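Long-range contacts in arginine decarboxylase (PDB 3NZP), which probably catalyses the pyridoxal phosphate-dependent decarboxylation of arginine to agmatine, a step in polyamine and spermidine biosynthesis: residues V184-S188 / K246-A251; L441-F447 / D480-D484; N65-A69 / L292-N297. One frame throughout, in Å; residues are numbered along the deposited sequence.

Interactions 1 and 3 belong to the pyridoxal-phosphate-binding TIM barrel, interaction 2 to the β domain that follows it. The two barrel contacts have centres 20 Å apart and nearest atoms about 6 Å apart; in sequence, both segments of interaction 1 fall between those of interaction 3. Neither lines the cofactor pocket directly: the side chains of L186 and Y295 lie about 12 Å and 9 Å from a bound PLP. Interaction 2 is centred 43 Å and 40 Å from interactions 1 and 3, across the centre of the chain, yet its D484 side chain comes within about 5 Å of a PLP and packs on K86 of the second subunit, which interaction 1 also touches.

Interaction 1 (V184-S188 / K246-A251); sequences VRLHS and KALNEA
Directly after the fifth strand of the TIM barrel, 179-183, the chain stays extended through V184-L186 and then bends at H187 (phi/psi -91°/7°), so that S188 comes up to helix 242-260; the S188 and A247 CA atoms are 5.9 Å apart. The contact is thus one between the loop leaving the fifth strand and the helix that follows the sixth in a β/α barrel. E250 is the polar hub. Its CA-to-CB bond points at the loop, chi1 and chi2 are both t, and the two carboxylate oxygens take different donors: OE2 receives the backbone N of H187 at 2.7 Å (N-H...O 162°), while OE1 takes the hydroxyl proton of S188 OG at 2.8 Å. OE2 is further satisfied by a salt bridge to R402 of the second subunit, tying the loop to the dimer interface. Next to this polar pair, L186 (chi1 m, chi2 t) lies against two alanines one helical turn apart, with CD1 3.5 Å from A247 CB and CD2 4.2 Å from A251 CB. K246 curls over S188, its CE 3.6 Å from S188 OG. R185 points away from the helix, and its NH1 is weakly hydrogen-bonded to G205 O. Around the contact, V184 pairs through its backbone with H231 at the end of strand 227-231, F232 and L234 cover L186, and L248 on the helix packs against I302 and L303 of helix 292-309.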
# COMPACT_ATOMS: atom_id res chain seq x y z
N VAL B 184 -14.17 -13.17 21.61
CA VAL B 184 -13.92 -14.59 21.73
C VAL B 184 -12.98 -15.14 20.66
O VAL B 184 -13.03 -14.73 19.51
CB VAL B 184 -15.24 -15.37 21.70
CG1 VAL B 184 -16.14 -14.90 22.84
CG2 VAL B 184 -15.92 -15.19 20.36
N ARG B 185 -12.12 -16.06 21.06
CA ARG B 185 -11.18 -16.70 20.16
C ARG B 185 -11.95 -17.86 19.54
O ARG B 185 -12.37 -18.76 20.26
CB ARG B 185 -9.99 -17.23 20.97
CG ARG B 185 -8.94 -17.96 20.18
CD ARG B 185 -7.99 -16.99 19.51
NE ARG B 185 -7.16 -16.25 20.47
CZ ARG B 185 -6.14 -16.77 21.15
NH1 ARG B 185 -5.45 -16.01 22.00
NH2 ARG B 185 -5.81 -18.05 20.98
N LEU B 186 -12.17 -17.84 18.23
CA LEU B 186 -12.91 -18.93 17.57
C LEU B 186 -11.99 -20.06 17.12
O LEU B 186 -10.92 -19.82 16.57
CB LEU B 186 -13.68 -18.41 16.35
CG LEU B 186 -14.83 -17.43 16.59
CD1 LEU B 186 -15.51 -17.13 15.27
CD2 LEU B 186 -15.84 -18.01 17.57
N HIS B 187 -12.41 -21.30 17.35
CA HIS B 187 -11.61 -22.44 16.93
C HIS B 187 -12.00 -22.89 15.53
O HIS B 187 -11.51 -23.91 15.05
CB HIS B 187 -11.75 -23.61 17.91
CG HIS B 187 -10.63 -23.72 18.90
ND1 HIS B 187 -10.45 -24.82 19.71
CD2 HIS B 187 -9.61 -22.87 19.19
CE1 HIS B 187 -9.38 -24.64 20.46
NE2 HIS B 187 -8.85 -23.47 20.16
N SER B 188 -12.87 -22.12 14.88
CA SER B 188 -13.33 -22.44 13.53
C SER B 188 -12.41 -21.85 12.45
O SER B 188 -11.95 -20.72 12.56
CB SER B 188 -14.77 -21.92 13.31
OG SER B 188 -15.72 -22.58 14.13
N LYS B 246 -20.12 -21.43 10.47
CA LYS B 246 -19.36 -22.24 11.40
C LYS B 246 -19.01 -21.38 12.62
O LYS B 246 -19.06 -21.84 13.75
CB LYS B 246 -18.09 -22.75 10.74
CG LYS B 246 -18.25 -24.08 10.03
CD LYS B 246 -18.04 -25.26 11.00
CE LYS B 246 -16.69 -25.18 11.77
NZ LYS B 246 -15.43 -25.07 10.95
N ALA B 247 -18.67 -20.12 12.34
CA ALA B 247 -18.29 -19.16 13.37
C ALA B 247 -19.46 -18.80 14.26
O ALA B 247 -19.40 -18.89 15.47
CB ALA B 247 -17.74 -17.91 12.72
N LEU B 248 -20.54 -18.36 13.62
CA LEU B 248 -21.71 -17.95 14.34
C LEU B 248 -22.17 -19.04 15.30
O LEU B 248 -22.49 -18.77 16.46
CB LEU B 248 -22.81 -17.59 13.35
CG LEU B 248 -24.09 -17.01 13.96
CD1 LEU B 248 -23.76 -15.82 14.87
CD2 LEU B 248 -25.02 -16.60 12.83
N ASN B 249 -22.17 -20.28 14.83
CA ASN B 249 -22.58 -21.42 15.64
C ASN B 249 -21.73 -21.56 16.91
O ASN B 249 -22.26 -21.65 18.02
CB ASN B 249 -22.49 -22.69 14.82
CG ASN B 249 -23.70 -23.55 14.97
OD1 ASN B 249 -23.99 -24.03 16.06
ND2 ASN B 249 -24.43 -23.74 13.88
N GLU B 250 -20.42 -21.59 16.74
CA GLU B 250 -19.51 -21.72 17.86
C GLU B 250 -19.72 -20.56 18.83
O GLU B 250 -19.86 -20.78 20.03
CB GLU B 250 -18.07 -21.70 17.36
CG GLU B 250 -17.05 -21.90 18.45
CD GLU B 250 -15.63 -21.82 17.93
OE1 GLU B 250 -15.35 -22.41 16.86
OE2 GLU B 250 -14.79 -21.19 18.61
N ALA B 251 -19.75 -19.34 18.30
CA ALA B 251 -19.94 -18.16 19.12
C ALA B 251 -21.29 -18.20 19.85
O ALA B 251 -21.38 -17.85 21.03
CB ALA B 251 -19.84 -16.90 18.27

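Interaction 2 (L441-F447 / D480-D484); sequences LVNFSLF and DITCD
Two neighbouring strands of the mixed sheet in the β domain, 438-442 and 479-480, run parallel and open into loops that stay together; inverse gamma turns centre on N443 and I481. The V442 and D480 CA atoms are 5.0 Å apart, but the bridge there is loose. D480 (chi1 p) makes the main link: OD1 accepts the backbone N of L446 at 2.6 Å, almost linear at 177°. D480 CB sits 2.9 Å from F444 O and makes an off-centre CH-pi contact with the F444 ring, 4.2 Å from the centroid. D480 CA approaches V442 O at 3.6 Å in a CA-H...O contact. I481 (chi1 p, chi2 t) places CG2 3.7 Å from L441 CD1 and turns CD1 toward the N443 side chain; F134 of the second subunit packs on L441 and I481. T482 N is weakly bonded to D480 O at 3.0 Å. C483, the predicted proton donor, touches PLP and packs on G133 of the second subunit, and D484 packs on that subunit's K86, consistent with the active site shared between subunits in this decarboxylase family. D484 (chi1 t) bonds through OD1 to D486 N, and its OD2 lies 3.1 Å from CZ of F447.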
# COMPACT_ATOMS: atom_id res chain seq x y z
N LEU B 441 -3.94 5.41 -21.45
CA LEU B 441 -3.25 6.09 -20.38
C LEU B 441 -4.25 6.98 -19.64
O LEU B 441 -4.71 7.98 -20.19
CB LEU B 441 -2.13 6.94 -20.97
CG LEU B 441 -1.27 7.71 -19.97
CD1 LEU B 441 -0.40 6.73 -19.21
CD2 LEU B 441 -0.43 8.74 -20.70
N VAL B 442 -4.57 6.62 -18.40
CA VAL B 442 -5.53 7.38 -17.61
C VAL B 442 -4.85 8.30 -16.62
O VAL B 442 -3.91 7.92 -15.93
CB VAL B 442 -6.48 6.47 -16.80
CG1 VAL B 442 -7.85 7.12 -16.67
CG2 VAL B 442 -6.59 5.11 -17.46
N ASN B 443 -5.37 9.52 -16.54
CA ASN B 443 -4.82 10.53 -15.65
C ASN B 443 -5.15 10.27 -14.19
O ASN B 443 -6.03 10.92 -13.61
CB ASN B 443 -5.37 11.91 -16.04
CG ASN B 443 -4.62 13.05 -15.38
OD1 ASN B 443 -5.02 14.21 -15.50
ND2 ASN B 443 -3.52 12.73 -14.70
N PHE B 444 -4.47 9.31 -13.58
CA PHE B 444 -4.70 9.02 -12.18
C PHE B 444 -3.59 8.11 -11.71
O PHE B 444 -2.68 7.80 -12.48
CB PHE B 444 -6.05 8.33 -11.97
CG PHE B 444 -6.03 6.87 -12.28
CD1 PHE B 444 -5.71 6.43 -13.56
CD2 PHE B 444 -6.32 5.93 -11.29
CE1 PHE B 444 -5.67 5.06 -13.86
CE2 PHE B 444 -6.28 4.57 -11.57
CZ PHE B 444 -5.96 4.13 -12.86
N SER B 445 -3.65 7.69 -10.46
CA SER B 445 -2.61 6.82 -9.92
C SER B 445 -3.22 5.51 -9.41
O SER B 445 -4.16 5.52 -8.60
CB SER B 445 -1.87 7.56 -8.79
OG SER B 445 -0.73 6.84 -8.33
N LEU B 446 -2.70 4.38 -9.90
CA LEU B 446 -3.16 3.05 -9.50
C LEU B 446 -2.58 2.65 -8.14
O LEU B 446 -2.73 1.50 -7.70
CB LEU B 446 -2.77 1.99 -10.54
CG LEU B 446 -3.72 1.80 -11.74
CD1 LEU B 446 -3.09 0.88 -12.77
CD2 LEU B 446 -5.04 1.22 -11.25
N PHE B 447 -1.91 3.59 -7.49
CA PHE B 447 -1.34 3.36 -6.17
C PHE B 447 -2.00 4.31 -5.20
O PHE B 447 -2.07 4.04 -4.01
CB PHE B 447 0.17 3.61 -6.19
CG PHE B 447 0.95 2.52 -6.85
CD1 PHE B 447 0.83 2.28 -8.21
CD2 PHE B 447 1.78 1.69 -6.09
CE1 PHE B 447 1.52 1.23 -8.82
CE2 PHE B 447 2.48 0.64 -6.68
CZ PHE B 447 2.35 0.41 -8.05
N ASP B 480 -1.88 3.81 -15.63
CA ASP B 480 -1.78 5.17 -15.12
C ASP B 480 -0.46 5.85 -15.49
O ASP B 480 0.45 5.22 -16.02
CB ASP B 480 -1.95 5.18 -13.60
CG ASP B 480 -0.72 4.67 -12.87
OD1 ASP B 480 -0.74 4.64 -11.61
OD2 ASP B 480 0.27 4.31 -13.54
N ILE B 481 -0.38 7.15 -15.21
CA ILE B 481 0.81 7.93 -15.51
C ILE B 481 1.87 7.75 -14.44
O ILE B 481 2.00 8.57 -13.54
CB ILE B 481 0.46 9.41 -15.64
CG1 ILE B 481 -0.36 9.85 -14.41
CG2 ILE B 481 -0.32 9.65 -16.93
CD1 ILE B 481 -0.55 11.35 -14.25
N THR B 482 2.62 6.66 -14.52
CA THR B 482 3.67 6.37 -13.55
C THR B 482 4.80 5.60 -14.22
O THR B 482 4.57 4.78 -15.11
CB THR B 482 3.12 5.54 -12.37
OG1 THR B 482 2.11 6.29 -11.68
CG2 THR B 482 4.24 5.22 -11.39
N CYS B 483 6.03 5.88 -13.79
CA CYS B 483 7.20 5.20 -14.33
C CYS B 483 7.04 3.70 -14.11
O CYS B 483 7.05 2.90 -15.06
CB CYS B 483 8.47 5.69 -13.63
SG CYS B 483 8.64 7.46 -13.62
N ASP B 484 6.90 3.35 -12.83
CA ASP B 484 6.73 1.97 -12.40
C ASP B 484 5.75 1.22 -13.27
O ASP B 484 4.57 1.56 -13.33
CB ASP B 484 6.27 1.92 -10.93
CG ASP B 484 5.91 0.51 -10.48
OD1 ASP B 484 6.74 -0.41 -10.64
OD2 ASP B 484 4.79 0.32 -9.96

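Interaction 3 (N65-A69 / L292-N297); sequences NFNKA and LREYAN
Two outer helices of the TIM barrel, 52-72 ahead of the first strand and 292-309 ahead of the last, cross here at -49° with the axes of the short segments only 8.5 Å apart. An angle near -50° suits ridges-into-grooves packing of i to i+4 ridges. Alanines permit the close approach: A69 CB and A296 CB touch at 3.7 Å, and the paired CA atoms F66-A296 and A69-N297 are 5.3 and 5.1 Å apart. A296 is the central bump, its CB directly over the face of the F66 ring, 3.8 Å from the centroid and 1° off the normal. The F66 ring (chi2 -82°) meets Y295 rim to rim, planes at 83°, with F66 CZ 3.5 Å from Y295 CE1; F79, I317, I319 and V299 also pack round it. The N65 side chain fills the hollow beside L292 and R293. R293 (chi1 t, chi2 p, chi3 t) reaches along A69, laying one face of its guanidinium over A69 N and K68 C. The contact is therefore mixed: an apolar patch of F66, A69, Y295 and A296 adjoins well-covered N65 and R293, whose charge is met within the chain by E72, salt-bridged to NH1, and by N297 OD1, 2.9 Å from R293 NE.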
# COMPACT_ATOMS: atom_id res chain seq x y z
N ASN B 65 -32.74 -6.00 5.04
CA ASN B 65 -32.63 -7.45 5.02
C ASN B 65 -32.68 -8.10 6.39
O ASN B 65 -33.35 -9.11 6.57
CB ASN B 65 -31.35 -7.87 4.32
CG ASN B 65 -31.46 -7.80 2.84
OD1 ASN B 65 -31.43 -6.72 2.26
ND2 ASN B 65 -31.63 -8.95 2.20
N PHE B 66 -31.95 -7.54 7.34
CA PHE B 66 -31.94 -8.14 8.66
C PHE B 66 -33.30 -8.04 9.32
O PHE B 66 -33.66 -8.88 10.14
CB PHE B 66 -30.84 -7.52 9.54
CG PHE B 66 -29.56 -8.30 9.53
CD1 PHE B 66 -29.42 -9.41 10.35
CD2 PHE B 66 -28.54 -7.98 8.65
CE1 PHE B 66 -28.27 -10.20 10.29
CE2 PHE B 66 -27.38 -8.75 8.58
CZ PHE B 66 -27.24 -9.87 9.40
N ASN B 67 -34.09 -7.03 8.97
CA ASN B 67 -35.40 -6.95 9.58
C ASN B 67 -36.32 -7.99 8.96
O ASN B 67 -37.02 -8.71 9.67
CB ASN B 67 -35.97 -5.54 9.46
CG ASN B 67 -35.39 -4.61 10.48
OD1 ASN B 67 -35.03 -5.04 11.59
ND2 ASN B 67 -35.30 -3.32 10.14
N LYS B 68 -36.30 -8.08 7.64
CA LYS B 68 -37.12 -9.05 6.95
C LYS B 68 -36.69 -10.45 7.37
O LYS B 68 -37.51 -11.36 7.43
CB LYS B 68 -37.00 -8.85 5.43
CG LYS B 68 -37.49 -7.48 5.02
CD LYS B 68 -37.85 -7.37 3.55
CE LYS B 68 -36.63 -7.35 2.66
NZ LYS B 68 -37.04 -7.14 1.24
N ALA B 69 -35.42 -10.62 7.68
CA ALA B 69 -34.95 -11.92 8.10
C ALA B 69 -35.43 -12.20 9.50
O ALA B 69 -35.76 -13.34 9.84
CB ALA B 69 -33.43 -11.97 8.07
N LEU B 292 -27.09 -11.08 0.49
CA LEU B 292 -27.22 -10.39 1.77
C LEU B 292 -28.31 -11.06 2.60
O LEU B 292 -28.12 -11.35 3.78
CB LEU B 292 -27.58 -8.91 1.56
CG LEU B 292 -27.19 -7.93 2.68
CD1 LEU B 292 -28.00 -6.66 2.52
CD2 LEU B 292 -27.44 -8.53 4.04
N ARG B 293 -29.44 -11.33 1.95
CA ARG B 293 -30.58 -11.98 2.61
C ARG B 293 -30.17 -13.33 3.18
O ARG B 293 -30.57 -13.69 4.29
CB ARG B 293 -31.74 -12.13 1.62
CG ARG B 293 -33.04 -12.66 2.24
CD ARG B 293 -33.46 -11.82 3.43
NE ARG B 293 -34.55 -12.41 4.21
CZ ARG B 293 -35.85 -12.25 3.96
NH1 ARG B 293 -36.74 -12.84 4.74
NH2 ARG B 293 -36.26 -11.48 2.95
N GLU B 294 -29.37 -14.07 2.42
CA GLU B 294 -28.89 -15.38 2.85
C GLU B 294 -28.06 -15.20 4.13
O GLU B 294 -28.22 -15.94 5.11
CB GLU B 294 -28.05 -16.02 1.76
CG GLU B 294 -27.54 -17.39 2.14
CD GLU B 294 -26.93 -18.15 0.98
OE1 GLU B 294 -26.58 -19.33 1.18
OE2 GLU B 294 -26.80 -17.59 -0.13
N TYR B 295 -27.18 -14.21 4.10
CA TYR B 295 -26.34 -13.92 5.25
C TYR B 295 -27.24 -13.60 6.44
O TYR B 295 -27.07 -14.15 7.53
CB TYR B 295 -25.41 -12.75 4.91
CG TYR B 295 -24.57 -12.25 6.06
CD1 TYR B 295 -24.97 -11.15 6.80
CD2 TYR B 295 -23.39 -12.88 6.40
CE1 TYR B 295 -24.20 -10.69 7.86
CE2 TYR B 295 -22.61 -12.43 7.45
CZ TYR B 295 -23.03 -11.33 8.18
OH TYR B 295 -22.28 -10.88 9.26
N ALA B 296 -28.22 -12.73 6.23
CA ALA B 296 -29.13 -12.37 7.31
C ALA B 296 -29.95 -13.57 7.78
O ALA B 296 -29.97 -13.88 8.98
CB ALA B 296 -30.05 -11.22 6.87
N ASN B 297 -30.61 -14.27 6.86
CA ASN B 297 -31.41 -15.43 7.26
C ASN B 297 -30.55 -16.41 8.06
O ASN B 297 -30.97 -16.89 9.12
CB ASN B 297 -32.01 -16.14 6.05
CG ASN B 297 -33.06 -15.32 5.36
OD1 ASN B 297 -33.80 -14.57 6.00
ND2 ASN B 297 -33.17 -15.48 4.05